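Local atomic coordinates of acetone carboxylase alpha subunit (Xanthobacter autotrophicus Py2, PDB entry 5M45), a protein that forms the alpha subunit of acetone carboxylase, a multi-subunit enzyme, and belongs to the hydantoinase B/oxoprolinase family. Residues D641-G646 / G667-D672. Sequence-based numbering, arbitrary orientation.
Sequences DDINGG and GQYGVD
Asn-644 and Gln-668 bring the last turn of helix 636-645 and the residue just before strand 669-671 to 6.3 Å between their CA atoms, and side chains fill the gap. The carboxamide of Asn-644 grips both backbone polar atoms of Tyr-669: OD1 accepts from Tyr-669 N at 2.9 Å, and ND2 donates to Tyr-669 O at 3.1 Å. Both bonds are nearly straight and lie in the plane of the accepting carbonyl, on a lone pair. Held at both its O and its N, the amide cannot turn freely about chi2. With CG anti to its own carbonyl carbon (chi1 -70°), Asn-644 reaches out from the helix to the strand edge. The Gln-668 chain, bent at chi2 (-70°), folds back to lay its amide over that of Asn-644, planes 27° apart, with OE1 3.5 Å from Asn-644 CG. Its NE2 donates to a water that in turn donates to Asn-644 O, a second, solvent-mediated link to the helix end. Beside the amide pair, Asn-644 OD1 also lies in the Tyr-669 ring plane, at the edge, 3.5 Å from CD2. Ile-643 CG2 meets the same CD2 obliquely at 3.5 Å, and Val-661 of the adjoining strand touches both side chains. Two residues past Asn-644, Gly-646, with positive phi, closes the helix in a Schellman motif. Strand 669-671 pairs with 661-663 in a two-stranded antiparallel hairpin, and Asn-644 holds both polar backbone atoms of Tyr-669, much as a neighbouring strand might, at a surface helix-to-hairpin junction far from the chain centre.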
loop_
_atom_site.group_PDB
_atom_site.type_symbol
_atom_site.label_atom_id
_atom_site.label_comp_id
_atom_site.label_asym_id
_atom_site.label_seq_id
_atom_site.Cartn_x
_atom_site.Cartn_y
_atom_site.Cartn_z
ATOM N N ASP A 641 47.103 14.722 -21.981
ATOM C CA ASP A 641 46.910 14.422 -20.544
ATOM C C ASP A 641 45.665 13.551 -20.315
ATOM O O ASP A 641 45.713 12.602 -19.543
ATOM C CB ASP A 641 46.759 15.703 -19.694
ATOM C CG ASP A 641 48.029 16.567 -19.667
ATOM O OD1 ASP A 641 49.122 16.125 -20.083
ATOM O OD2 ASP A 641 47.949 17.741 -19.249
ATOM N N ASP A 642 44.570 13.879 -20.999
ATOM C CA ASP A 642 43.322 13.086 -20.912
ATOM C C ASP A 642 43.490 11.629 -21.376
ATOM O O ASP A 642 42.948 10.714 -20.734
ATOM C CB ASP A 642 42.193 13.734 -21.722
ATOM C CG ASP A 642 41.526 14.897 -21.017
ATOM O OD1 ASP A 642 41.751 15.098 -19.809
ATOM O OD2 ASP A 642 40.719 15.615 -21.686
ATOM N N ILE A 643 44.221 11.422 -22.482
ATOM C CA ILE A 643 44.488 10.059 -22.950
ATOM C C ILE A 643 45.332 9.300 -21.929
ATOM O O ILE A 643 44.979 8.167 -21.572
ATOM C CB ILE A 643 45.157 10.039 -24.338
ATOM C CG1 ILE A 643 44.215 10.697 -25.368
ATOM C CG2 ILE A 643 45.505 8.609 -24.774
ATOM C CD1 ILE A 643 44.935 11.152 -26.612
ATOM N N ASN A 644 46.415 9.926 -21.439
ATOM C CA ASN A 644 47.287 9.291 -20.442
ATOM C C ASN A 644 46.556 9.014 -19.130
ATOM O O ASN A 644 46.857 8.031 -18.472
ATOM C CB ASN A 644 48.535 10.139 -20.181
ATOM C CG ASN A 644 49.503 10.134 -21.384
ATOM O OD1 ASN A 644 49.631 9.139 -22.133
ATOM N ND2 ASN A 644 50.158 11.258 -21.599
ATOM N N GLY A 645 45.583 9.852 -18.770
ATOM C CA GLY A 645 44.860 9.710 -17.513
ATOM C C GLY A 645 43.619 8.818 -17.541
ATOM O O GLY A 645 43.018 8.569 -16.476
ATOM N N GLY A 646 43.225 8.333 -18.727
ATOM C CA GLY A 646 42.019 7.492 -18.880
ATOM C C GLY A 646 40.678 8.230 -19.025
ATOM O O GLY A 646 39.616 7.622 -18.883
ATOM N N GLY A 667 56.099 5.112 -22.898
ATOM C CA GLY A 667 54.695 4.656 -23.003
ATOM C C GLY A 667 53.653 5.769 -22.906
ATOM O O GLY A 667 52.462 5.495 -23.074
ATOM N N GLN A 668 54.088 7.013 -22.663
ATOM C CA GLN A 668 53.182 8.171 -22.514
ATOM C C GLN A 668 52.953 8.902 -23.847
ATOM O O GLN A 668 53.893 9.114 -24.609
ATOM C CB GLN A 668 53.759 9.168 -21.509
ATOM C CG GLN A 668 53.871 8.652 -20.082
ATOM C CD GLN A 668 52.528 8.472 -19.422
ATOM O OE1 GLN A 668 51.909 9.444 -18.972
ATOM N NE2 GLN A 668 52.048 7.227 -19.377
ATOM N N TYR A 669 51.712 9.271 -24.120
ATOM C CA TYR A 669 51.392 10.060 -25.316
ATOM C C TYR A 669 51.844 11.520 -25.176
ATOM O O TYR A 669 51.677 12.140 -24.146
ATOM C CB TYR A 669 49.889 10.012 -25.622
ATOM C CG TYR A 669 49.397 8.673 -26.102
ATOM C CD1 TYR A 669 49.446 8.331 -27.461
ATOM C CD2 TYR A 669 48.873 7.731 -25.206
ATOM C CE1 TYR A 669 48.956 7.110 -27.914
ATOM C CE2 TYR A 669 48.389 6.502 -25.640
ATOM C CZ TYR A 669 48.452 6.191 -26.993
ATOM O OH TYR A 669 47.971 4.988 -27.444
ATOM N N GLY A 670 52.403 12.062 -26.241
ATOM C CA GLY A 670 52.769 13.489 -26.344
ATOM C C GLY A 670 52.244 14.108 -27.635
ATOM O O GLY A 670 51.864 13.392 -28.548
ATOM N N VAL A 671 52.227 15.427 -27.712
ATOM C CA VAL A 671 51.625 16.130 -28.851
ATOM C C VAL A 671 52.629 16.339 -29.991
ATOM O O VAL A 671 53.750 16.770 -29.749
ATOM C CB VAL A 671 51.116 17.522 -28.412
ATOM C CG1 VAL A 671 50.609 18.337 -29.606
ATOM C CG2 VAL A 671 50.028 17.366 -27.330
ATOM N N ASP A 672 52.212 16.053 -31.228
ATOM C CA ASP A 672 52.898 16.543 -32.457
ATOM C C ASP A 672 52.271 17.889 -32.849
ATOM O O ASP A 672 51.186 17.924 -33.431
ATOM C CB ASP A 672 52.779 15.509 -33.614
ATOM C CG ASP A 672 53.537 15.917 -34.862
ATOM O OD1 ASP A 672 53.792 17.115 -35.105
ATOM O OD2 ASP A 672 53.886 15.004 -35.633
HETATM O O HOH W 1 49.292 6.508 -18.632
#